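Local coordinates for pesticidal crystal protein Cry4Aa (Bacillus thuringiensis, PDB 2C9K) that binds to midgut epithelial cells of insects and promotes their colloid-osmotic lysis, acting as a mosquito-larvicidal toxin, at residues E262-L267 with T452-H457; I352-L357 with H432-I437; I220-Y225 with Y277-Q282. All coordinates share one frame; numbering follows the deposited sequence.

Interaction 1 of 3, residues E262-L267 with T452-H457; sequences EIYQVL and TFAWTH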
loop_
_atom_site.group_PDB
_atom_site.type_symbol
_atom_site.label_atom_id
_atom_site.label_comp_id
_atom_site.label_asym_id
_atom_site.label_seq_id
_atom_site.Cartn_x
_atom_site.Cartn_y
_atom_site.Cartn_z
ATOM N N GLU A 262 3.430 4.877 1.769
ATOM C CA GLU A 262 4.317 4.630 2.908
ATOM C C GLU A 262 3.490 4.396 4.166
ATOM O O GLU A 262 2.370 4.898 4.287
ATOM C CB GLU A 262 5.238 5.828 3.190
ATOM C CG GLU A 262 6.430 5.990 2.256
ATOM C CD GLU A 262 7.413 7.063 2.716
ATOM O OE1 GLU A 262 7.025 8.241 2.827
ATOM O OE2 GLU A 262 8.584 6.725 2.969
ATOM N N ILE A 263 4.032 3.621 5.097
ATOM C CA ILE A 263 3.363 3.388 6.370
ATOM C C ILE A 263 4.449 3.535 7.423
ATOM O O ILE A 263 5.620 3.323 7.132
ATOM C CB ILE A 263 2.677 2.002 6.445
ATOM C CG1 ILE A 263 3.696 0.883 6.268
ATOM C CG2 ILE A 263 1.561 1.932 5.408
ATOM C CD1 ILE A 263 3.080 -0.501 6.381
ATOM N N TYR A 264 4.068 3.913 8.638
ATOM C CA TYR A 264 5.047 4.160 9.693
ATOM C C TYR A 264 4.826 3.396 10.986
ATOM O O TYR A 264 3.694 3.106 11.373
ATOM C CB TYR A 264 5.076 5.661 10.042
ATOM C CG TYR A 264 5.105 6.612 8.858
ATOM C CD1 TYR A 264 3.975 6.817 8.078
ATOM C CD2 TYR A 264 6.266 7.312 8.526
ATOM C CE1 TYR A 264 3.993 7.694 7.001
ATOM C CE2 TYR A 264 6.297 8.191 7.453
ATOM C CZ TYR A 264 5.156 8.380 6.690
ATOM O OH TYR A 264 5.173 9.247 5.611
ATOM N N GLN A 265 5.933 3.088 11.652
ATOM C CA GLN A 265 5.916 2.408 12.939
ATOM C C GLN A 265 6.668 3.410 13.819
ATOM O O GLN A 265 7.609 4.052 13.349
ATOM C CB GLN A 265 6.656 1.067 12.847
ATOM C CG GLN A 265 5.999 0.061 11.896
ATOM C CD GLN A 265 6.740 -1.277 11.812
ATOM O OE1 GLN A 265 7.970 -1.324 11.819
ATOM N NE2 GLN A 265 5.989 -2.368 11.706
ATOM N N VAL A 266 6.268 3.577 15.077
ATOM C CA VAL A 266 6.951 4.568 15.907
ATOM C C VAL A 266 7.661 4.073 17.171
ATOM O O VAL A 266 7.322 3.036 17.739
ATOM C CB VAL A 266 5.975 5.746 16.247
ATOM C CG1 VAL A 266 4.561 5.381 15.834
ATOM C CG2 VAL A 266 6.044 6.102 17.721
ATOM N N LEU A 267 8.666 4.838 17.592
ATOM C CA LEU A 267 9.459 4.511 18.766
ATOM C C LEU A 267 9.480 5.672 19.754
ATOM O O LEU A 267 9.593 6.839 19.349
ATOM C CB LEU A 267 10.897 4.170 18.347
ATOM C CG LEU A 267 11.991 4.117 19.426
ATOM C CD1 LEU A 267 11.725 2.990 20.420
ATOM C CD2 LEU A 267 13.337 3.927 18.754
ATOM N N THR A 452 10.129 7.457 13.815
ATOM C CA THR A 452 9.150 6.746 13.016
ATOM C C THR A 452 9.951 6.113 11.898
ATOM O O THR A 452 10.875 6.724 11.358
ATOM C CB THR A 452 8.104 7.674 12.398
ATOM O OG1 THR A 452 8.758 8.810 11.835
ATOM C CG2 THR A 452 7.097 8.119 13.433
ATOM N N PHE A 453 9.616 4.877 11.569
ATOM C CA PHE A 453 10.307 4.168 10.508
ATOM C C PHE A 453 9.333 4.007 9.352
ATOM O O PHE A 453 8.279 3.399 9.501
ATOM C CB PHE A 453 10.798 2.814 11.027
ATOM C CG PHE A 453 11.784 2.929 12.167
ATOM C CD1 PHE A 453 11.353 3.251 13.453
ATOM C CD2 PHE A 453 13.155 2.786 11.939
ATOM C CE1 PHE A 453 12.267 3.436 14.490
ATOM C CE2 PHE A 453 14.075 2.970 12.970
ATOM C CZ PHE A 453 13.631 3.296 14.245
ATOM N N ALA A 454 9.681 4.596 8.214
ATOM C CA ALA A 454 8.848 4.545 7.018
ATOM C C ALA A 454 9.078 3.238 6.277
ATOM O O ALA A 454 10.204 2.764 6.182
ATOM C CB ALA A 454 9.178 5.713 6.114
ATOM N N TRP A 455 8.005 2.667 5.748
ATOM C CA TRP A 455 8.084 1.415 5.020
ATOM C C TRP A 455 7.272 1.474 3.740
ATOM O O TRP A 455 6.115 1.864 3.757
ATOM C CB TRP A 455 7.559 0.265 5.890
ATOM C CG TRP A 455 8.319 0.064 7.165
ATOM C CD1 TRP A 455 8.025 0.587 8.385
ATOM C CD2 TRP A 455 9.529 -0.689 7.329
ATOM N NE1 TRP A 455 8.977 0.211 9.302
ATOM C CE2 TRP A 455 9.912 -0.572 8.678
ATOM C CE3 TRP A 455 10.325 -1.452 6.462
ATOM C CZ2 TRP A 455 11.056 -1.188 9.186
ATOM C CZ3 TRP A 455 11.463 -2.065 6.970
ATOM C CH2 TRP A 455 11.817 -1.929 8.317
ATOM N N THR A 456 7.884 1.089 2.629
ATOM C CA THR A 456 7.185 1.073 1.354
ATOM C C THR A 456 6.980 -0.383 0.944
ATOM O O THR A 456 7.716 -1.265 1.395
ATOM C CB THR A 456 7.976 1.823 0.269
ATOM O OG1 THR A 456 9.334 1.366 0.252
ATOM C CG2 THR A 456 7.943 3.310 0.540
ATOM N N HIS A 457 5.984 -0.644 0.103
ATOM C CA HIS A 457 5.716 -2.019 -0.317
ATOM C C HIS A 457 6.805 -2.574 -1.238
ATOM O O HIS A 457 7.183 -1.927 -2.220
ATOM C CB HIS A 457 4.371 -2.107 -1.025
ATOM C CG HIS A 457 3.816 -3.493 -1.064
ATOM N ND1 HIS A 457 3.014 -3.999 -0.065
ATOM C CD2 HIS A 457 3.998 -4.498 -1.948
ATOM C CE1 HIS A 457 2.724 -5.259 -0.334
ATOM N NE2 HIS A 457 3.309 -5.586 -1.472
#
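The Phe-453 ring meets Gln-265 edge-on: the carbonyl O of Gln-265 lies in the ring plane, 3.8 Å from Phe-453 CD1, and Leu-267 CB sits near the same plane beside CE1, while Phe-407 of strand 402-407 stacks on the ring. These residues belong to an antiparallel three-stranded sheet of the delta-endotoxin beta-prism domain, with strand 450-457 in the middle. At Trp-455 the backbone O of Ile-263 lies at the indole edge, and the carboxamide of Gln-265 comes across obliquely, its plane turned 73° from the indole. Gln-265 CG is anti to the carbonyl carbon (chi1 -64°) and the chain beyond is extended (chi2 -180°), which carries CD toward the indole; OE1 ends 3.1 Å from Trp-455 NE1 and accepts a hydrogen bond from the backbone N of Gly-408. Paired backbone bonds join Ile-263 to Trp-455 and Gln-265 to Phe-453; in the second pair Phe-453 N reaches Gln-265 O at 2.8 Å. These four side chains share one face; Glu-262, Tyr-264 and Val-266 lie on the other with Thr-452, Ala-454 and Thr-456. There the Tyr-264 ring takes Ala-454 CB obliquely, 4.0 Å from CE2, and its OH bonds to Arg-288 N. Glu-262 runs alongside Thr-456, its carboxylate held by a salt bridge to Arg-288 and a bond to Ser-435. Glu-262 CG touches Thr-456 CG2 at 3.5 Å.

Interaction 2 of 3, residues I352-L357 with H432-I437; sequences IYIFLL and HILSFI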
loop_
_atom_site.group_PDB
_atom_site.type_symbol
_atom_site.label_atom_id
_atom_site.label_comp_id
_atom_site.label_asym_id
_atom_site.label_seq_id
_atom_site.Cartn_x
_atom_site.Cartn_y
_atom_site.Cartn_z
ATOM N N ILE A 352 19.346 -3.677 -2.810
ATOM C CA ILE A 352 19.806 -4.013 -1.464
ATOM C C ILE A 352 18.890 -3.235 -0.506
ATOM O O ILE A 352 18.986 -2.009 -0.381
ATOM C CB ILE A 352 21.289 -3.616 -1.233
ATOM C CG1 ILE A 352 22.227 -4.695 -1.795
ATOM C CG2 ILE A 352 21.553 -3.438 0.256
ATOM C CD1 ILE A 352 22.341 -4.707 -3.289
ATOM N N TYR A 353 17.998 -3.956 0.167
ATOM C CA TYR A 353 17.042 -3.324 1.059
ATOM C C TYR A 353 17.038 -3.794 2.503
ATOM O O TYR A 353 17.489 -4.892 2.827
ATOM C CB TYR A 353 15.637 -3.501 0.489
ATOM C CG TYR A 353 15.572 -3.380 -1.014
ATOM C CD1 TYR A 353 15.490 -4.514 -1.821
ATOM C CD2 TYR A 353 15.614 -2.133 -1.635
ATOM C CE1 TYR A 353 15.454 -4.407 -3.209
ATOM C CE2 TYR A 353 15.579 -2.014 -3.023
ATOM C CZ TYR A 353 15.501 -3.154 -3.804
ATOM O OH TYR A 353 15.502 -3.040 -5.177
ATOM N N ILE A 354 16.506 -2.938 3.366
ATOM C CA ILE A 354 16.380 -3.241 4.783
ATOM C C ILE A 354 14.936 -3.730 4.949
ATOM O O ILE A 354 13.999 -2.989 4.670
ATOM C CB ILE A 354 16.644 -1.971 5.639
ATOM C CG1 ILE A 354 18.075 -1.481 5.400
ATOM C CG2 ILE A 354 16.472 -2.272 7.111
ATOM C CD1 ILE A 354 18.382 -0.126 6.010
ATOM N N PHE A 355 14.757 -4.979 5.379
ATOM C CA PHE A 355 13.416 -5.532 5.529
ATOM C C PHE A 355 13.038 -5.819 6.974
ATOM O O PHE A 355 11.898 -6.183 7.269
ATOM C CB PHE A 355 13.282 -6.805 4.700
ATOM C CG PHE A 355 14.062 -7.968 5.240
ATOM C CD1 PHE A 355 13.621 -8.660 6.367
ATOM C CD2 PHE A 355 15.225 -8.387 4.617
ATOM C CE1 PHE A 355 14.328 -9.760 6.865
ATOM C CE2 PHE A 355 15.942 -9.483 5.106
ATOM C CZ PHE A 355 15.489 -10.171 6.233
ATOM N N LEU A 356 14.003 -5.664 7.869
ATOM C CA LEU A 356 13.780 -5.886 9.289
ATOM C C LEU A 356 14.952 -5.298 10.055
ATOM O O LEU A 356 16.098 -5.416 9.624
ATOM C CB LEU A 356 13.689 -7.382 9.594
ATOM C CG LEU A 356 13.421 -7.781 11.052
ATOM C CD1 LEU A 356 12.002 -7.392 11.450
ATOM C CD2 LEU A 356 13.602 -9.270 11.211
ATOM N N LEU A 357 14.680 -4.632 11.168
ATOM C CA LEU A 357 15.783 -4.111 11.951
ATOM C C LEU A 357 15.517 -4.204 13.428
ATOM O O LEU A 357 14.374 -4.359 13.867
ATOM C CB LEU A 357 16.145 -2.675 11.574
ATOM C CG LEU A 357 15.175 -1.533 11.784
ATOM C CD1 LEU A 357 15.962 -0.225 11.835
ATOM C CD2 LEU A 357 14.162 -1.519 10.655
ATOM N N HIS A 432 7.729 -5.477 2.974
ATOM C CA HIS A 432 8.073 -4.062 3.013
ATOM C C HIS A 432 9.561 -3.857 3.202
ATOM O O HIS A 432 10.251 -4.737 3.700
ATOM C CB HIS A 432 7.320 -3.350 4.146
ATOM C CG HIS A 432 5.845 -3.203 3.910
ATOM N ND1 HIS A 432 4.972 -4.270 3.938
ATOM C CD2 HIS A 432 5.087 -2.104 3.677
ATOM C CE1 HIS A 432 3.742 -3.835 3.736
ATOM N NE2 HIS A 432 3.783 -2.525 3.575
ATOM N N ILE A 433 10.045 -2.689 2.788
ATOM C CA ILE A 433 11.453 -2.317 2.918
ATOM C C ILE A 433 11.534 -0.933 3.568
ATOM O O ILE A 433 10.648 -0.094 3.368
ATOM C CB ILE A 433 12.159 -2.229 1.540
ATOM C CG1 ILE A 433 11.604 -1.038 0.747
ATOM C CG2 ILE A 433 12.003 -3.553 0.780
ATOM C CD1 ILE A 433 12.364 -0.752 -0.528
ATOM N N LEU A 434 12.591 -0.685 4.332
ATOM C CA LEU A 434 12.742 0.610 4.992
ATOM C C LEU A 434 12.864 1.703 3.940
ATOM O O LEU A 434 13.526 1.515 2.925
ATOM C CB LEU A 434 13.983 0.626 5.895
ATOM C CG LEU A 434 14.029 1.905 6.736
ATOM C CD1 LEU A 434 12.900 1.865 7.752
ATOM C CD2 LEU A 434 15.368 2.047 7.430
ATOM N N SER A 435 12.247 2.852 4.167
ATOM C CA SER A 435 12.338 3.903 3.168
ATOM C C SER A 435 12.774 5.248 3.717
ATOM O O SER A 435 13.204 6.111 2.963
ATOM C CB SER A 435 10.994 4.061 2.455
ATOM O OG SER A 435 10.001 4.537 3.339
ATOM N N PHE A 436 12.685 5.413 5.032
ATOM C CA PHE A 436 13.025 6.688 5.663
ATOM C C PHE A 436 12.909 6.605 7.192
ATOM O O PHE A 436 12.188 5.755 7.725
ATOM C CB PHE A 436 12.037 7.746 5.167
ATOM C CG PHE A 436 12.581 9.140 5.137
ATOM C CD1 PHE A 436 13.443 9.540 4.115
ATOM C CD2 PHE A 436 12.180 10.076 6.086
ATOM C CE1 PHE A 436 13.892 10.851 4.035
ATOM C CE2 PHE A 436 12.626 11.396 6.014
ATOM C CZ PHE A 436 13.482 11.784 4.984
ATOM N N ILE A 437 13.615 7.492 7.891
ATOM C CA ILE A 437 13.545 7.556 9.352
ATOM C C ILE A 437 13.473 9.015 9.797
ATOM O O ILE A 437 14.470 9.720 9.720
ATOM C CB ILE A 437 14.764 6.921 10.030
ATOM C CG1 ILE A 437 14.782 5.412 9.786
ATOM C CG2 ILE A 437 14.710 7.188 11.520
ATOM C CD1 ILE A 437 15.937 4.696 10.477
HETATM O O HOH W 1 15.781 -0.329 2.234
HETATM O O HOH W 2 9.555 -5.834 6.181
#
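Tyr-353 and Ile-433 pack closely at one end of this contact, where two strands from different sheets meet at 105° instead of pairing side by side. Tyr-353 CB makes the closest approach, 3.6 Å from Ile-433 CG2, and the ring follows at CD2. Ile-433 CG1 stands between the backbone N and the carbonyl carbon (chi1 68°), and the extended second torsion (172°) sets CD1 3.7 Å from Tyr-353 CD2. The phenol OH points on to Asn-351. Next along, Ile-354 and Leu-434 run side by side in the same direction, with Ile-354 CB and Leu-434 CB 3.7 Å apart, and Leu-296 and Leu-299 of strand 294-303 cover the leucine. A lone direct backbone bond joins the segments, Leu-434 N to Ile-354 O at 2.7 Å, fairly straight and with the donor in the carbonyl plane. Around this tight core the contact is wetter. One water accepts from Ile-354 N (2.9 Å) and donates to Leu-434 O (3.0 Å), bridging the two backbones beside the direct bond; a second water lies between Phe-355 O and His-432 O. Phe-355 and Leu-356 form a classic beta bulge opposite Phe-379 in the neighbouring strand. Side chains of separate antiparallel sheets gathered into a shared hydrophobic core are characteristic of the beta-prism of the second delta-endotoxin domain.

Interaction 3 of 3, residues I220-Y225 with Y277-Q282; sequences INWNTY and YDFQYQ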
loop_
_atom_site.group_PDB
_atom_site.type_symbol
_atom_site.label_atom_id
_atom_site.label_comp_id
_atom_site.label_asym_id
_atom_site.label_seq_id
_atom_site.Cartn_x
_atom_site.Cartn_y
_atom_site.Cartn_z
ATOM N N ILE A 220 -6.025 14.039 21.486
ATOM C CA ILE A 220 -6.337 13.058 20.461
ATOM C C ILE A 220 -5.076 12.216 20.474
ATOM O O ILE A 220 -3.986 12.764 20.650
ATOM C CB ILE A 220 -6.462 13.704 19.067
ATOM C CG1 ILE A 220 -7.565 14.762 19.080
ATOM C CG2 ILE A 220 -6.747 12.629 18.017
ATOM C CD1 ILE A 220 -8.936 14.214 19.428
ATOM N N ASN A 221 -5.200 10.902 20.307
ATOM C CA ASN A 221 -4.016 10.047 20.316
ATOM C C ASN A 221 -3.481 9.735 18.918
ATOM O O ASN A 221 -4.009 8.863 18.218
ATOM C CB ASN A 221 -4.300 8.738 21.038
ATOM C CG ASN A 221 -3.038 7.953 21.309
ATOM O OD1 ASN A 221 -2.189 7.810 20.432
ATOM N ND2 ASN A 221 -2.907 7.438 22.525
ATOM N N TRP A 222 -2.421 10.440 18.528
ATOM C CA TRP A 222 -1.792 10.263 17.220
ATOM C C TRP A 222 -1.231 8.858 16.943
ATOM O O TRP A 222 -1.330 8.362 15.820
ATOM C CB TRP A 222 -0.667 11.287 17.037
ATOM C CG TRP A 222 0.071 11.118 15.756
ATOM C CD1 TRP A 222 -0.262 11.633 14.537
ATOM C CD2 TRP A 222 1.231 10.320 15.548
ATOM N NE1 TRP A 222 0.619 11.201 13.581
ATOM C CE2 TRP A 222 1.549 10.392 14.175
ATOM C CE3 TRP A 222 2.035 9.543 16.389
ATOM C CZ2 TRP A 222 2.634 9.718 13.626
ATOM C CZ3 TRP A 222 3.113 8.875 15.839
ATOM C CH2 TRP A 222 3.402 8.969 14.470
ATOM N N ASN A 223 -0.641 8.219 17.950
ATOM C CA ASN A 223 -0.073 6.884 17.753
ATOM C C ASN A 223 -1.172 5.881 17.434
ATOM O O ASN A 223 -0.980 4.939 16.663
ATOM C CB ASN A 223 0.693 6.418 18.997
ATOM C CG ASN A 223 1.591 5.223 18.708
ATOM O OD1 ASN A 223 2.128 4.601 19.618
ATOM N ND2 ASN A 223 1.763 4.904 17.429
ATOM N N THR A 224 -2.333 6.086 18.040
ATOM C CA THR A 224 -3.466 5.201 17.811
ATOM C C THR A 224 -3.945 5.409 16.380
ATOM O O THR A 224 -4.283 4.473 15.676
ATOM C CB THR A 224 -4.597 5.517 18.810
ATOM O OG1 THR A 224 -4.144 5.227 20.140
ATOM C CG2 THR A 224 -5.839 4.705 18.488
ATOM N N TYR A 225 -3.950 6.666 15.967
ATOM C CA TYR A 225 -4.368 7.053 14.639
ATOM C C TYR A 225 -3.419 6.392 13.649
ATOM O O TYR A 225 -3.834 5.793 12.661
ATOM C CB TYR A 225 -4.286 8.582 14.517
ATOM C CG TYR A 225 -4.727 9.131 13.184
ATOM C CD1 TYR A 225 -6.034 9.569 12.981
ATOM C CD2 TYR A 225 -3.845 9.182 12.114
ATOM C CE1 TYR A 225 -6.448 10.043 11.743
ATOM C CE2 TYR A 225 -4.249 9.649 10.878
ATOM C CZ TYR A 225 -5.547 10.079 10.698
ATOM O OH TYR A 225 -5.921 10.558 9.469
ATOM N N TYR A 277 1.110 17.221 22.547
ATOM C CA TYR A 277 1.045 18.310 21.581
ATOM C C TYR A 277 -0.083 18.048 20.602
ATOM O O TYR A 277 -0.666 16.962 20.582
ATOM C CB TYR A 277 2.353 18.419 20.807
ATOM C CG TYR A 277 3.460 19.088 21.572
ATOM C CD1 TYR A 277 3.921 18.561 22.777
ATOM C CD2 TYR A 277 4.041 20.263 21.100
ATOM C CE1 TYR A 277 4.932 19.191 23.494
ATOM C CE2 TYR A 277 5.050 20.897 21.804
ATOM C CZ TYR A 277 5.488 20.356 22.996
ATOM O OH TYR A 277 6.488 20.977 23.686
ATOM N N ASP A 278 -0.368 19.050 19.780
ATOM C CA ASP A 278 -1.427 18.974 18.786
ATOM C C ASP A 278 -1.249 17.789 17.843
ATOM O O ASP A 278 -0.129 17.408 17.504
ATOM C CB ASP A 278 -1.465 20.267 17.975
ATOM C CG ASP A 278 -2.710 20.379 17.124
ATOM O OD1 ASP A 278 -3.811 20.521 17.709
ATOM O OD2 ASP A 278 -2.592 20.317 15.875
ATOM N N PHE A 279 -2.366 17.216 17.418
ATOM C CA PHE A 279 -2.348 16.077 16.517
ATOM C C PHE A 279 -1.589 16.401 15.236
ATOM O O PHE A 279 -0.560 15.797 14.939
ATOM C CB PHE A 279 -3.780 15.674 16.155
ATOM C CG PHE A 279 -3.861 14.600 15.112
ATOM C CD1 PHE A 279 -3.892 13.259 15.479
ATOM C CD2 PHE A 279 -3.848 14.929 13.761
ATOM C CE1 PHE A 279 -3.904 12.255 14.518
ATOM C CE2 PHE A 279 -3.858 13.937 12.789
ATOM C CZ PHE A 279 -3.885 12.593 13.166
ATOM N N GLN A 280 -2.110 17.360 14.478
ATOM C CA GLN A 280 -1.509 17.742 13.212
ATOM C C GLN A 280 -0.036 18.080 13.328
ATOM O O GLN A 280 0.713 17.934 12.366
ATOM C CB GLN A 280 -2.253 18.927 12.604
ATOM C CG GLN A 280 -1.847 19.225 11.173
ATOM C CD GLN A 280 -2.075 18.039 10.256
ATOM O OE1 GLN A 280 -3.164 17.463 10.234
ATOM N NE2 GLN A 280 -1.051 17.668 9.492
ATOM N N TYR A 281 0.382 18.534 14.502
ATOM C CA TYR A 281 1.777 18.886 14.710
ATOM C C TYR A 281 2.651 17.640 14.660
ATOM O O TYR A 281 3.699 17.629 14.017
ATOM C CB TYR A 281 1.945 19.577 16.049
ATOM C CG TYR A 281 3.378 19.872 16.366
ATOM C CD1 TYR A 281 4.071 20.864 15.680
ATOM C CD2 TYR A 281 4.052 19.141 17.336
ATOM C CE1 TYR A 281 5.410 21.119 15.955
ATOM C CE2 TYR A 281 5.380 19.385 17.621
ATOM C CZ TYR A 281 6.054 20.373 16.929
ATOM O OH TYR A 281 7.368 20.618 17.227
ATOM N N GLN A 282 2.214 16.594 15.353
ATOM C CA GLN A 282 2.932 15.324 15.367
ATOM C C GLN A 282 2.922 14.736 13.955
ATOM O O GLN A 282 3.945 14.256 13.461
ATOM C CB GLN A 282 2.258 14.352 16.338
ATOM C CG GLN A 282 2.480 14.705 17.786
ATOM C CD GLN A 282 1.519 14.006 18.713
ATOM O OE1 GLN A 282 0.467 14.545 19.052
ATOM N NE2 GLN A 282 1.867 12.796 19.122
#
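Phe-279 turns the edge of its ring to the face of Tyr-225: CZ stands 3.4 Å above the centre of the phenol ring, in an edge-to-face pair with the planes at 75°. Phe-279 CG is anti to the backbone N (chi1 174°), starting the side chain off toward helix 222-240 from the first turn of helix 279-286. Trp-222 joins the cluster, its CD1 lying over a face of the Phe-279 ring at 3.7 Å from CE1, while Ile-220 CG2 reaches CD1 of the same ring at 3.9 Å. On the indole, Gln-282 CB makes a CH-pi contact over the face of the five-membered ring, 4.1 Å from its centroid. Asn-221, at the N-cap of helix 222-240, accepts from Thr-224 N through OD1 at 3.0 Å, the donor standing above the amide plane. Leu-205 and Ile-208 of helix 183-208 pack on Tyr-225. Between the two segments, at the boundary of the helical N-terminal domain and the prism domain, the contact is thus chiefly aromatic and apolar, with polar bonds beside it from Trp-222 NE1 to Glu-283 and from Asn-219 to Tyr-277 O.

From the N terminus, the helical domain ends in helix 222-240, whose start opens interaction 3. The chain then enters the prism domain through strand 262-267, the first half of interaction 1, before 277-282, still in the prism domain, closes interaction 3 by packing against the start of helix 222-240. Interactions 1 and 3 therefore cross, and they touch where Trp-222 and Asn-223 meet Val-266. Interaction 2 opens and closes after interaction 3 and lies wholly between the two halves of interaction 1, which 452-457 completes. Strands 432-440 and 450-457 are sheet neighbours, joining interactions 1 and 2 directly. Together the contacts connect the helical domain, the three-stranded prism sheet beside it and a second prism sheet.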